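Local coordinates for protein cytosolic IMP-GMP specific 5'-nucleotidase (Legionella pneumophila subsp. pneumophila, PDB 4OHF) that breaks down selected nucleoside monophosphates, probably as a magnesium-dependent HAD-type 5'-nucleotidase with a preference for IMP and GMP, at residues L22-T27 with S214-L219; I205-N210 with E239-L244; K183-E188 with L220-S225; L299-H304 with A321-E326. All blocks are in the same frame, centred on the assembly; numbering follows the deposited sequence.

In the fold
Contacts 1, 2 and 4 meet at the magnesium and phosphate site, at the C-terminal ends of the central parallel strands of the HAD domain. Contact 1 supplies Asp-23 and Asp-25 to the metal and contact 4 supplies Asp-303; their centres are about 14 Å apart. Contact 2, its centre about 9 Å from that of contact 1, brings Thr-209 and Asn-210 to the phosphate. Strand 19-22 links contacts 1 and 2: the backbone of Leu-22 is hydrogen-bonded to Phe-206 and Leu-208. Contact 3 shares helix 213-224 with contact 1 and lies off the site, with the side chain of Val-185 about 12 Å from the magnesium. The GMP pocket of Arg-86, Tyr-87 and Tyr-421 uses no residue of these segments.

Contact 1 (L22-T27 with S214-L219); sequences LDMDHT and SYSKLL. With MG (magnesium ion), chain J; PO4 (phosphate ion), chain H.
Met-24 reaches from the metal-binding turn to helix 213-224, and its terminal methyl does most of the touching. The side chain is extended through chi2, with CG anti to the backbone N (chi1 177°), and then bends at the sulphur. CE thus lies 3.3 Å from OG of Ser-216, 4.1 Å from CD2 of Tyr-215 and 4.3 Å from CD2 of Leu-219. The Ser-216 hydroxyl is hydrogen-bonded to Glu-212 O. Asp-25 sends OD1 to the edge of the Tyr-215 ring, in its plane, 3.6 Å from CE2; the same oxygen meets CD2 of Leu-219 and is hydrogen-bonded to Tyr-31. The turn carries the DxDxT signature of the HAD superfamily, Asp-23 to Thr-27. Both carboxylate oxygens of Asp-23 bind magnesium, OD1 at 2.2 Å. From Asp-25 the metal takes the backbone O, at 2.1 Å, while the carboxylate reaches the helix, its OD2 hydrogen-bonded to Ser-211. A phosphate ion also binds the metal, and its O3 accepts from Asp-25 N at 2.7 Å.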
loop_
_atom_site.group_PDB
_atom_site.type_symbol
_atom_site.label_atom_id
_atom_site.label_comp_id
_atom_site.label_asym_id
_atom_site.label_seq_id
_atom_site.Cartn_x
_atom_site.Cartn_y
_atom_site.Cartn_z
ATOM N N LEU B 22 18.301 -5.121 27.951
ATOM C CA LEU B 22 18.941 -6.294 27.373
ATOM C C LEU B 22 17.988 -7.399 26.978
ATOM O O LEU B 22 17.120 -7.794 27.751
ATOM C CB LEU B 22 19.970 -6.889 28.345
ATOM C CG LEU B 22 21.118 -5.998 28.826
ATOM C CD1 LEU B 22 21.919 -6.724 29.918
ATOM C CD2 LEU B 22 22.004 -5.627 27.648
ATOM N N ASP B 23 18.173 -7.889 25.762
ATOM C CA ASP B 23 17.425 -9.012 25.221
ATOM C C ASP B 23 18.036 -10.181 26.003
ATOM O O ASP B 23 19.230 -10.175 26.261
ATOM C CB ASP B 23 17.740 -9.103 23.724
ATOM C CG ASP B 23 17.342 -10.423 23.101
ATOM O OD1 ASP B 23 17.884 -11.474 23.490
ATOM O OD2 ASP B 23 16.490 -10.403 22.195
ATOM N N MET B 24 17.248 -11.172 26.400
ATOM C CA MET B 24 17.817 -12.286 27.166
ATOM C C MET B 24 18.418 -13.434 26.347
ATOM O O MET B 24 19.634 -13.633 26.353
ATOM C CB MET B 24 16.789 -12.861 28.142
ATOM C CG MET B 24 17.308 -14.064 28.891
ATOM S SD MET B 24 16.147 -14.803 30.083
ATOM C CE MET B 24 15.028 -15.666 29.003
ATOM N N ASP B 25 17.581 -14.197 25.656
ATOM C CA ASP B 25 18.077 -15.320 24.878
ATOM C C ASP B 25 18.936 -14.901 23.689
ATOM O O ASP B 25 18.444 -14.315 22.736
ATOM C CB ASP B 25 16.908 -16.197 24.417
ATOM C CG ASP B 25 16.187 -16.871 25.584
ATOM O OD1 ASP B 25 16.812 -17.678 26.308
ATOM O OD2 ASP B 25 14.990 -16.587 25.783
ATOM N N HIS B 26 20.230 -15.199 23.782
ATOM C CA HIS B 26 21.249 -14.903 22.764
ATOM C C HIS B 26 21.947 -13.556 22.907
ATOM O O HIS B 26 22.892 -13.277 22.169
ATOM C CB HIS B 26 20.700 -15.051 21.342
ATOM C CG HIS B 26 20.161 -16.414 21.045
ATOM N ND1 HIS B 26 18.814 -16.709 21.083
ATOM C CD2 HIS B 26 20.791 -17.580 20.763
ATOM C CE1 HIS B 26 18.637 -17.996 20.840
ATOM N NE2 HIS B 26 19.820 -18.547 20.641
ATOM N N THR B 27 21.499 -12.711 23.835
ATOM C CA THR B 27 22.187 -11.442 24.035
ATOM C C THR B 27 22.831 -11.512 25.413
ATOM O O THR B 27 24.042 -11.696 25.518
ATOM C CB THR B 27 21.235 -10.223 23.933
ATOM O OG1 THR B 27 20.702 -10.145 22.609
ATOM C CG2 THR B 27 21.987 -8.928 24.224
ATOM N N SER B 214 8.722 -17.885 34.079
ATOM C CA SER B 214 9.124 -19.158 34.673
ATOM C C SER B 214 10.433 -19.652 34.051
ATOM O O SER B 214 11.308 -20.172 34.744
ATOM C CB SER B 214 8.019 -20.207 34.488
ATOM O OG SER B 214 7.777 -20.486 33.114
ATOM N N TYR B 215 10.566 -19.460 32.741
ATOM C CA TYR B 215 11.756 -19.878 32.005
ATOM C C TYR B 215 12.924 -18.923 32.230
ATOM O O TYR B 215 14.066 -19.359 32.346
ATOM C CB TYR B 215 11.435 -19.963 30.511
ATOM C CG TYR B 215 12.612 -20.315 29.635
ATOM C CD1 TYR B 215 13.067 -21.625 29.531
ATOM C CD2 TYR B 215 13.264 -19.332 28.900
ATOM C CE1 TYR B 215 14.143 -21.946 28.709
ATOM C CE2 TYR B 215 14.340 -19.642 28.080
ATOM C CZ TYR B 215 14.777 -20.953 27.987
ATOM O OH TYR B 215 15.851 -21.258 27.176
ATOM N N SER B 216 12.636 -17.628 32.299
ATOM C CA SER B 216 13.678 -16.631 32.505
ATOM C C SER B 216 14.293 -16.714 33.879
ATOM O O SER B 216 15.480 -16.459 34.049
ATOM C CB SER B 216 13.124 -15.219 32.319
ATOM O OG SER B 216 12.512 -15.097 31.056
ATOM N N LYS B 217 13.477 -17.049 34.868
ATOM C CA LYS B 217 13.954 -17.148 36.241
ATOM C C LYS B 217 14.953 -18.286 36.355
ATOM O O LYS B 217 15.965 -18.161 37.042
ATOM C CB LYS B 217 12.775 -17.373 37.200
ATOM C CG LYS B 217 13.092 -17.020 38.646
ATOM C CD LYS B 217 11.851 -16.973 39.535
ATOM C CE LYS B 217 11.271 -18.359 39.770
ATOM N NZ LYS B 217 10.163 -18.333 40.770
ATOM N N LEU B 218 14.664 -19.386 35.662
ATOM C CA LEU B 218 15.527 -20.564 35.658
ATOM C C LEU B 218 16.861 -20.256 34.974
ATOM O O LEU B 218 17.941 -20.408 35.561
ATOM C CB LEU B 218 14.852 -21.684 34.893
ATOM C CG LEU B 218 15.124 -23.119 35.316
ATOM C CD1 LEU B 218 14.741 -23.998 34.135
ATOM C CD2 LEU B 218 16.568 -23.348 35.716
ATOM N N LEU B 219 16.771 -19.817 33.722
ATOM C CA LEU B 219 17.944 -19.514 32.924
ATOM C C LEU B 219 18.838 -18.410 33.500
ATOM O O LEU B 219 20.065 -18.517 33.473
ATOM C CB LEU B 219 17.512 -19.139 31.511
ATOM C CG LEU B 219 18.587 -19.343 30.446
ATOM C CD1 LEU B 219 18.702 -20.824 30.120
ATOM C CD2 LEU B 219 18.217 -18.564 29.197
HETATM MG MG MG J . 17.384 -12.734 21.755
HETATM P P PO4 H . 14.541 -13.157 23.949
HETATM O O1 PO4 H . 13.726 -14.400 23.892
HETATM O O2 PO4 H . 15.623 -13.216 22.943
HETATM O O3 PO4 H . 15.138 -13.018 25.305
HETATM O O4 PO4 H . 13.676 -11.988 23.650
HETATM O O HOH W 1 15.962 -13.479 20.431
#

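Contact 2 (I205-N210 with E239-L244); sequences IFILTN and EFVITL. With PO4 (phosphate ion), chain H.
Ile-207 and Leu-208 pair with Val-241 and Ile-242 as neighbouring parallel strands, the closest approach of their axes 4.6 Å and their directions 7° apart. With helix 213-224 the strands form a beta-alpha-beta unit. Four backbone hydrogen bonds join the segments. Glu-239 N gives to Ile-205 O, Ile-207 N to Phe-240 O, Ile-242 N to Ile-207 O and Thr-209 N to Ile-242 O, so that Ile-207 and Ile-242 each use both N-H and C=O across the contact.

Apolar packing lies on both faces of the sheet. Leu-208 and Ile-242 run side by side and point the same way, with CD1 of Leu-208 3.7 Å from CB of Ile-242. On the opposite face, CB of Ile-207 meets CG2 of Val-241 at 4.1 Å; helices 24-28 and 213-224 pack on Ile-207. Phe-206 and Phe-240 touch through their CB atoms, and both rings reach Phe-287.

Polar contacts with the phosphate ion begin where strand 204-208 ends. Thr-209, consistent with the Ser/Thr of HAD motif II, has OG1 anti to its backbone N (chi1 171°) and donates to phosphate O3 at 2.7 Å, while its CG2 faces Ile-242 O at 3.5 Å. Asn-210 N donates to phosphate O4 at 2.8 Å. The paired backbones thus place a hydroxyl and an amide N-H to hold the phosphate ion, which probably marks where the substrate phosphate binds.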
loop_
_atom_site.group_PDB
_atom_site.type_symbol
_atom_site.label_atom_id
_atom_site.label_comp_id
_atom_site.label_asym_id
_atom_site.label_seq_id
_atom_site.Cartn_x
_atom_site.Cartn_y
_atom_site.Cartn_z
ATOM N N ILE B 205 19.984 -1.372 34.535
ATOM C CA ILE B 205 19.900 -2.429 33.550
ATOM C C ILE B 205 18.600 -3.198 33.664
ATOM O O ILE B 205 18.209 -3.606 34.758
ATOM C CB ILE B 205 21.087 -3.391 33.726
ATOM C CG1 ILE B 205 22.382 -2.593 33.629
ATOM C CG2 ILE B 205 21.043 -4.490 32.671
ATOM C CD1 ILE B 205 23.598 -3.386 33.951
ATOM N N PHE B 206 17.923 -3.394 32.539
ATOM C CA PHE B 206 16.682 -4.157 32.551
ATOM C C PHE B 206 16.675 -5.221 31.461
ATOM O O PHE B 206 17.340 -5.082 30.431
ATOM C CB PHE B 206 15.455 -3.221 32.428
ATOM C CG PHE B 206 15.305 -2.532 31.087
ATOM C CD1 PHE B 206 14.501 -3.089 30.080
ATOM C CD2 PHE B 206 15.876 -1.277 30.864
ATOM C CE1 PHE B 206 14.262 -2.397 28.877
ATOM C CE2 PHE B 206 15.644 -0.576 29.663
ATOM C CZ PHE B 206 14.831 -1.140 28.670
ATOM N N ILE B 207 15.935 -6.296 31.708
ATOM C CA ILE B 207 15.805 -7.382 30.762
ATOM C C ILE B 207 14.510 -7.213 29.978
ATOM O O ILE B 207 13.478 -6.843 30.540
ATOM C CB ILE B 207 15.780 -8.737 31.491
ATOM C CG1 ILE B 207 17.145 -8.993 32.127
ATOM C CG2 ILE B 207 15.425 -9.867 30.516
ATOM C CD1 ILE B 207 17.217 -10.269 32.900
ATOM N N LEU B 208 14.562 -7.473 28.679
ATOM C CA LEU B 208 13.374 -7.360 27.833
ATOM C C LEU B 208 13.407 -8.607 26.946
ATOM O O LEU B 208 14.022 -8.607 25.872
ATOM C CB LEU B 208 13.445 -6.082 26.986
ATOM C CG LEU B 208 12.261 -5.704 26.097
ATOM C CD1 LEU B 208 11.042 -5.404 26.966
ATOM C CD2 LEU B 208 12.619 -4.484 25.253
ATOM N N THR B 209 12.746 -9.666 27.415
ATOM C CA THR B 209 12.727 -10.944 26.713
ATOM C C THR B 209 11.370 -11.392 26.197
ATOM O O THR B 209 10.328 -11.016 26.719
ATOM C CB THR B 209 13.250 -12.071 27.628
ATOM O OG1 THR B 209 13.039 -13.333 26.999
ATOM C CG2 THR B 209 12.508 -12.078 28.965
ATOM N N ASN B 210 11.376 -12.227 25.175
ATOM C CA ASN B 210 10.125 -12.741 24.640
ATOM C C ASN B 210 9.762 -14.063 25.343
ATOM O O ASN B 210 8.702 -14.622 25.100
ATOM C CB ASN B 210 10.243 -12.947 23.125
ATOM C CG ASN B 210 9.783 -11.736 22.330
ATOM O OD1 ASN B 210 9.687 -10.628 22.853
ATOM N ND2 ASN B 210 9.505 -11.941 21.056
ATOM N N GLU B 239 16.932 -3.694 37.226
ATOM C CA GLU B 239 15.938 -2.748 37.717
ATOM C C GLU B 239 14.560 -3.315 37.395
ATOM O O GLU B 239 13.714 -3.440 38.272
ATOM C CB GLU B 239 16.131 -1.395 37.029
ATOM C CG GLU B 239 15.376 -0.236 37.668
ATOM C CD GLU B 239 15.930 0.165 39.035
ATOM O OE1 GLU B 239 15.477 1.198 39.575
ATOM O OE2 GLU B 239 16.810 -0.552 39.569
ATOM N N PHE B 240 14.346 -3.650 36.123
ATOM C CA PHE B 240 13.094 -4.243 35.660
ATOM C C PHE B 240 13.420 -5.486 34.872
ATOM O O PHE B 240 14.517 -5.628 34.308
ATOM C CB PHE B 240 12.336 -3.329 34.701
ATOM C CG PHE B 240 11.872 -2.054 35.304
ATOM C CD1 PHE B 240 12.707 -0.944 35.337
ATOM C CD2 PHE B 240 10.584 -1.955 35.822
ATOM C CE1 PHE B 240 12.265 0.257 35.874
ATOM C CE2 PHE B 240 10.124 -0.762 36.363
ATOM C CZ PHE B 240 10.968 0.350 36.390
ATOM N N VAL B 241 12.456 -6.386 34.815
ATOM C CA VAL B 241 12.630 -7.588 34.040
ATOM C C VAL B 241 11.276 -7.805 33.391
ATOM O O VAL B 241 10.318 -8.178 34.052
ATOM C CB VAL B 241 13.094 -8.794 34.925
ATOM C CG1 VAL B 241 12.290 -8.844 36.176
ATOM C CG2 VAL B 241 12.978 -10.108 34.149
ATOM N N ILE B 242 11.216 -7.513 32.093
ATOM C CA ILE B 242 10.002 -7.625 31.291
ATOM C C ILE B 242 9.974 -8.908 30.443
ATOM O O ILE B 242 10.813 -9.111 29.559
ATOM C CB ILE B 242 9.876 -6.386 30.374
ATOM C CG1 ILE B 242 10.075 -5.115 31.210
ATOM C CG2 ILE B 242 8.524 -6.370 29.693
ATOM C CD1 ILE B 242 10.070 -3.825 30.399
ATOM N N THR B 243 8.984 -9.758 30.712
ATOM C CA THR B 243 8.836 -11.033 30.024
ATOM C C THR B 243 7.676 -11.100 29.021
ATOM O O THR B 243 6.747 -10.289 29.076
ATOM C CB THR B 243 8.699 -12.133 31.054
ATOM O OG1 THR B 243 7.511 -11.917 31.823
ATOM C CG2 THR B 243 9.891 -12.101 31.989
ATOM N N LEU B 244 7.729 -12.088 28.122
ATOM C CA LEU B 244 6.734 -12.230 27.062
ATOM C C LEU B 244 6.540 -10.806 26.528
ATOM O O LEU B 244 5.420 -10.313 26.365
ATOM C CB LEU B 244 5.422 -12.802 27.606
ATOM C CG LEU B 244 5.333 -14.330 27.738
ATOM C CD1 LEU B 244 4.005 -14.711 28.378
ATOM C CD2 LEU B 244 5.463 -14.996 26.371
HETATM P P PO4 H . 14.541 -13.157 23.949
HETATM O O1 PO4 H . 13.726 -14.400 23.892
HETATM O O2 PO4 H . 15.623 -13.216 22.943
HETATM O O3 PO4 H . 15.138 -13.018 25.305
HETATM O O4 PO4 H . 13.676 -11.988 23.650
#

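Contact 3 (K183-E188 with L220-S225); sequences KYVIRE and LDYALS
Tyr-222, near the end of helix 213-224, receives Arg-187 both on its ring and on its carbonyl. Its CG is anti to the backbone N (chi1 175°), and one ring face carries the guanidinium, stacked flat at 8° with 3.7 Å between centres. This is a cation-pi contact with CZ over the ring face, while NH2 is offset toward the rim, 3.4 Å from CE1. The same guanidinium grips Tyr-222 O side-on: NE and NH2 both donate to it, each at 2.9 Å, with the oxygen in the guanidinium plane. Two bonds and a stack limit the rotation of this exposed arginine. At the ring's edge, CG2 of Val-185 approaches CE2 to 3.6 Å. Ala-223 follows, its CB 4.2 Å from CG2 of Val-185; its backbone O accepts from a water that is weakly bonded to Glu-188 N. Leu-181 and Lys-182 of helix 181-184 also touch Tyr-222, and the contact joins helix 213-224 to Arg-187 and the short strand 185-186, the antiparallel partner of strand 30-31.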
loop_
_atom_site.group_PDB
_atom_site.type_symbol
_atom_site.label_atom_id
_atom_site.label_comp_id
_atom_site.label_asym_id
_atom_site.label_seq_id
_atom_site.Cartn_x
_atom_site.Cartn_y
_atom_site.Cartn_z
ATOM N N LYS B 183 24.388 -28.173 27.870
ATOM C CA LYS B 183 24.699 -28.478 26.486
ATOM C C LYS B 183 24.273 -27.302 25.596
ATOM O O LYS B 183 24.765 -27.151 24.483
ATOM C CB LYS B 183 23.956 -29.738 26.040
ATOM C CG LYS B 183 24.087 -30.036 24.552
ATOM C CD LYS B 183 23.068 -31.055 24.082
ATOM C CE LYS B 183 23.230 -31.313 22.584
ATOM N NZ LYS B 183 22.213 -32.291 22.096
ATOM N N TYR B 184 23.365 -26.468 26.097
ATOM C CA TYR B 184 22.865 -25.351 25.304
ATOM C C TYR B 184 23.314 -23.953 25.691
ATOM O O TYR B 184 23.650 -23.162 24.813
ATOM C CB TYR B 184 21.340 -25.413 25.234
ATOM C CG TYR B 184 20.867 -26.564 24.385
ATOM C CD1 TYR B 184 21.045 -26.551 22.994
ATOM C CD2 TYR B 184 20.287 -27.687 24.966
ATOM C CE1 TYR B 184 20.656 -27.626 22.205
ATOM C CE2 TYR B 184 19.895 -28.774 24.188
ATOM C CZ TYR B 184 20.081 -28.737 22.806
ATOM O OH TYR B 184 19.688 -29.806 22.026
ATOM N N VAL B 185 23.349 -23.637 26.982
ATOM C CA VAL B 185 23.767 -22.294 27.375
ATOM C C VAL B 185 25.206 -22.184 27.879
ATOM O O VAL B 185 25.671 -22.981 28.687
ATOM C CB VAL B 185 22.776 -21.662 28.413
ATOM C CG1 VAL B 185 21.765 -22.676 28.852
ATOM C CG2 VAL B 185 23.529 -21.081 29.609
ATOM N N ILE B 186 25.906 -21.178 27.366
ATOM C CA ILE B 186 27.287 -20.921 27.723
ATOM C C ILE B 186 27.336 -19.912 28.862
ATOM O O ILE B 186 26.670 -18.882 28.820
ATOM C CB ILE B 186 28.070 -20.336 26.520
ATOM C CG1 ILE B 186 28.109 -21.334 25.374
ATOM C CG2 ILE B 186 29.484 -20.006 26.920
ATOM C CD1 ILE B 186 28.723 -20.776 24.116
ATOM N N ARG B 187 28.124 -20.218 29.882
ATOM C CA ARG B 187 28.283 -19.329 31.026
ATOM C C ARG B 187 29.537 -18.486 30.836
ATOM O O ARG B 187 30.512 -18.926 30.232
ATOM C CB ARG B 187 28.389 -20.147 32.304
ATOM C CG ARG B 187 27.072 -20.775 32.737
ATOM C CD ARG B 187 27.309 -21.988 33.623
ATOM N NE ARG B 187 26.305 -22.098 34.676
ATOM C CZ ARG B 187 26.230 -23.113 35.529
ATOM N NH1 ARG B 187 27.104 -24.113 35.448
ATOM N NH2 ARG B 187 25.292 -23.119 36.469
ATOM N N GLU B 188 29.516 -17.265 31.344
ATOM C CA GLU B 188 30.657 -16.379 31.182
ATOM C C GLU B 188 30.742 -15.401 32.337
ATOM O O GLU B 188 29.899 -14.515 32.466
ATOM C CB GLU B 188 30.540 -15.614 29.850
ATOM C CG GLU B 188 31.574 -14.499 29.648
ATOM C CD GLU B 188 31.371 -13.713 28.351
ATOM O OE1 GLU B 188 32.122 -12.739 28.122
ATOM O OE2 GLU B 188 30.470 -14.066 27.560
ATOM N N LEU B 220 18.232 -17.345 34.013
ATOM C CA LEU B 220 19.017 -16.256 34.575
ATOM C C LEU B 220 19.794 -16.747 35.776
ATOM O O LEU B 220 20.965 -16.412 35.950
ATOM C CB LEU B 220 18.117 -15.086 34.974
ATOM C CG LEU B 220 17.600 -14.236 33.809
ATOM C CD1 LEU B 220 16.614 -13.196 34.313
ATOM C CD2 LEU B 220 18.765 -13.565 33.123
ATOM N N ASP B 221 19.134 -17.547 36.601
ATOM C CA ASP B 221 19.748 -18.129 37.786
ATOM C C ASP B 221 20.899 -19.035 37.353
ATOM O O ASP B 221 22.023 -18.855 37.793
ATOM C CB ASP B 221 18.702 -18.943 38.541
ATOM C CG ASP B 221 19.136 -19.310 39.948
ATOM O OD1 ASP B 221 18.350 -19.982 40.639
ATOM O OD2 ASP B 221 20.245 -18.929 40.368
ATOM N N TYR B 222 20.612 -19.996 36.476
ATOM C CA TYR B 222 21.626 -20.926 35.992
ATOM C C TYR B 222 22.874 -20.245 35.420
ATOM O O TYR B 222 24.003 -20.672 35.692
ATOM C CB TYR B 222 21.029 -21.857 34.920
ATOM C CG TYR B 222 22.041 -22.789 34.274
ATOM C CD1 TYR B 222 22.404 -23.996 34.881
ATOM C CD2 TYR B 222 22.667 -22.443 33.083
ATOM C CE1 TYR B 222 23.371 -24.833 34.310
ATOM C CE2 TYR B 222 23.629 -23.267 32.506
ATOM C CZ TYR B 222 23.982 -24.463 33.124
ATOM O OH TYR B 222 24.952 -25.272 32.556
ATOM N N ALA B 223 22.681 -19.186 34.639
ATOM C CA ALA B 223 23.806 -18.511 33.995
ATOM C C ALA B 223 24.465 -17.320 34.690
ATOM O O ALA B 223 25.558 -16.916 34.300
ATOM C CB ALA B 223 23.408 -18.116 32.576
ATOM N N LEU B 224 23.833 -16.752 35.708
ATOM C CA LEU B 224 24.435 -15.606 36.379
ATOM C C LEU B 224 24.862 -15.862 37.827
ATOM O O LEU B 224 25.948 -15.464 38.252
ATOM C CB LEU B 224 23.475 -14.415 36.339
ATOM C CG LEU B 224 22.984 -13.991 34.956
ATOM C CD1 LEU B 224 22.013 -12.855 35.093
ATOM C CD2 LEU B 224 24.161 -13.587 34.088
ATOM N N SER B 225 24.001 -16.522 38.586
ATOM C CA SER B 225 24.279 -16.801 39.988
ATOM C C SER B 225 25.684 -17.320 40.258
ATOM O O SER B 225 26.382 -16.807 41.134
ATOM C CB SER B 225 23.242 -17.787 40.537
ATOM O OG SER B 225 21.953 -17.188 40.599
HETATM O O HOH W 2 26.436 -16.123 32.020
#

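Contact 4 (L299-H304 with A321-E326); sequences LYIGDH and ALVVEE. With MG (magnesium ion), chain J.
Ala-321 packs its methyl group against two side chains of the neighbouring strand, with CB 3.7 Å from CD1 of Leu-299 and 3.8 Å from CG1 of Ile-301. The other branch of Ile-301, CG2, meets CG2 of Val-323 at 4.0 Å, and these two side chains cross obliquely on the same face of the sheet. Leu-322 lies on the opposite face, where its CD1 rests against Gly-302 O at 3.5 Å. Parallel backbone hydrogen bonds set this register: Ala-321 N to Tyr-300 O, Gly-302 N to Ala-321 O and Val-323 N to Gly-302 O.

Beyond the strand, the Asp-303 carboxylate splits its duties. OD1 binds magnesium at 2.2 Å and also accepts from Thr-27 OG1. Gly-302 and Asp-303 are consistent with HAD motif IV, whose acidic residue here completes the metal site with Asp-23 and Asp-25. OD2 uses its anti lone pair for His-304 ND1, a nearly straight bond of 2.8 Å (172°) lying in the imidazole plane. A water between His-304 NE2 and OE2 of Glu-326 brings the segments together again, while OE1 of Glu-326 forms a salt bridge with Arg-70.

The pair belongs to a beta-alpha-beta unit with helix 309-315. Strand 298-302 lies between strands 19-22 and 319-323, strand 429-431 adjoins 319-323 on its other side, and helix 434-438 packs on Ile-301.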
loop_
_atom_site.group_PDB
_atom_site.type_symbol
_atom_site.label_atom_id
_atom_site.label_comp_id
_atom_site.label_asym_id
_atom_site.label_seq_id
_atom_site.Cartn_x
_atom_site.Cartn_y
_atom_site.Cartn_z
ATOM N N LEU B 299 19.204 2.485 25.897
ATOM C CA LEU B 299 19.879 1.686 24.892
ATOM C C LEU B 299 19.373 0.248 25.004
ATOM O O LEU B 299 19.462 -0.374 26.066
ATOM C CB LEU B 299 21.400 1.694 25.095
ATOM C CG LEU B 299 22.118 0.677 24.193
ATOM C CD1 LEU B 299 21.808 0.949 22.727
ATOM C CD2 LEU B 299 23.596 0.741 24.452
ATOM N N TYR B 300 18.819 -0.265 23.911
ATOM C CA TYR B 300 18.347 -1.633 23.876
ATOM C C TYR B 300 19.340 -2.439 23.035
ATOM O O TYR B 300 19.737 -2.009 21.950
ATOM C CB TYR B 300 16.951 -1.712 23.259
ATOM C CG TYR B 300 16.567 -3.116 22.834
ATOM C CD1 TYR B 300 16.546 -3.478 21.488
ATOM C CD2 TYR B 300 16.280 -4.094 23.780
ATOM C CE1 TYR B 300 16.251 -4.788 21.097
ATOM C CE2 TYR B 300 15.989 -5.401 23.406
ATOM C CZ TYR B 300 15.976 -5.749 22.064
ATOM O OH TYR B 300 15.713 -7.058 21.703
ATOM N N ILE B 301 19.749 -3.592 23.548
ATOM C CA ILE B 301 20.684 -4.441 22.831
ATOM C C ILE B 301 20.059 -5.786 22.526
ATOM O O ILE B 301 19.632 -6.497 23.446
ATOM C CB ILE B 301 21.970 -4.687 23.640
ATOM C CG1 ILE B 301 22.562 -3.346 24.080
ATOM C CG2 ILE B 301 22.975 -5.455 22.780
ATOM C CD1 ILE B 301 23.763 -3.456 24.973
ATOM N N GLY B 302 20.005 -6.126 21.237
ATOM C CA GLY B 302 19.436 -7.393 20.799
ATOM C C GLY B 302 20.436 -8.228 20.005
ATOM O O GLY B 302 21.603 -7.834 19.852
ATOM N N ASP B 303 19.988 -9.374 19.494
ATOM C CA ASP B 303 20.855 -10.256 18.720
ATOM C C ASP B 303 20.412 -10.429 17.274
ATOM O O ASP B 303 21.168 -10.928 16.452
ATOM C CB ASP B 303 20.954 -11.627 19.384
ATOM C CG ASP B 303 19.619 -12.126 19.874
ATOM O OD1 ASP B 303 19.259 -11.824 21.022
ATOM O OD2 ASP B 303 18.917 -12.806 19.113
ATOM N N HIS B 304 19.187 -10.028 16.960
ATOM C CA HIS B 304 18.703 -10.127 15.583
ATOM C C HIS B 304 17.791 -8.964 15.213
ATOM O O HIS B 304 17.082 -8.455 16.065
ATOM C CB HIS B 304 17.996 -11.482 15.349
ATOM C CG HIS B 304 18.943 -12.648 15.285
ATOM N ND1 HIS B 304 19.443 -13.269 16.413
ATOM C CD2 HIS B 304 19.536 -13.259 14.229
ATOM C CE1 HIS B 304 20.303 -14.207 16.055
ATOM N NE2 HIS B 304 20.378 -14.221 14.736
ATOM N N ALA B 321 21.337 -1.210 19.796
ATOM C CA ALA B 321 22.653 -1.776 19.554
ATOM C C ALA B 321 22.454 -3.248 19.219
ATOM O O ALA B 321 21.404 -3.822 19.477
ATOM C CB ALA B 321 23.522 -1.631 20.784
ATOM N N LEU B 322 23.468 -3.871 18.661
ATOM C CA LEU B 322 23.336 -5.255 18.269
ATOM C C LEU B 322 24.543 -6.133 18.614
ATOM O O LEU B 322 25.692 -5.685 18.649
ATOM C CB LEU B 322 23.098 -5.289 16.770
ATOM C CG LEU B 322 22.487 -6.523 16.152
ATOM C CD1 LEU B 322 21.063 -6.651 16.624
ATOM C CD2 LEU B 322 22.549 -6.391 14.624
ATOM N N VAL B 323 24.254 -7.393 18.895
ATOM C CA VAL B 323 25.278 -8.378 19.179
ATOM C C VAL B 323 25.173 -9.349 17.996
ATOM O O VAL B 323 24.092 -9.872 17.717
ATOM C CB VAL B 323 24.983 -9.107 20.503
ATOM C CG1 VAL B 323 25.570 -10.486 20.474
ATOM C CG2 VAL B 323 25.570 -8.334 21.662
ATOM N N VAL B 324 26.269 -9.546 17.271
ATOM C CA VAL B 324 26.274 -10.469 16.136
ATOM C C VAL B 324 27.261 -11.604 16.408
ATOM O O VAL B 324 28.456 -11.492 16.136
ATOM C CB VAL B 324 26.661 -9.750 14.843
ATOM C CG1 VAL B 324 26.512 -10.680 13.661
ATOM C CG2 VAL B 324 25.791 -8.528 14.660
ATOM N N GLU B 325 26.744 -12.695 16.958
ATOM C CA GLU B 325 27.545 -13.860 17.304
ATOM C C GLU B 325 28.514 -14.302 16.207
ATOM O O GLU B 325 29.659 -14.638 16.500
ATOM C CB GLU B 325 26.616 -15.024 17.680
ATOM C CG GLU B 325 27.309 -16.373 17.862
ATOM C CD GLU B 325 27.692 -16.665 19.303
ATOM O OE1 GLU B 325 26.938 -17.417 19.969
ATOM O OE2 GLU B 325 28.734 -16.143 19.779
ATOM N N GLU B 326 28.067 -14.295 14.952
ATOM C CA GLU B 326 28.910 -14.735 13.844
ATOM C C GLU B 326 30.168 -13.915 13.575
ATOM O O GLU B 326 31.052 -14.370 12.853
ATOM C CB GLU B 326 28.095 -14.836 12.555
ATOM C CG GLU B 326 26.988 -15.870 12.608
ATOM C CD GLU B 326 25.721 -15.372 13.275
ATOM O OE1 GLU B 326 25.753 -14.287 13.897
ATOM O OE2 GLU B 326 24.684 -16.079 13.177
HETATM MG MG MG J . 17.384 -12.734 21.755
HETATM O O HOH W 1 15.962 -13.479 20.431
HETATM O O HOH W 3 22.345 -16.474 13.943
#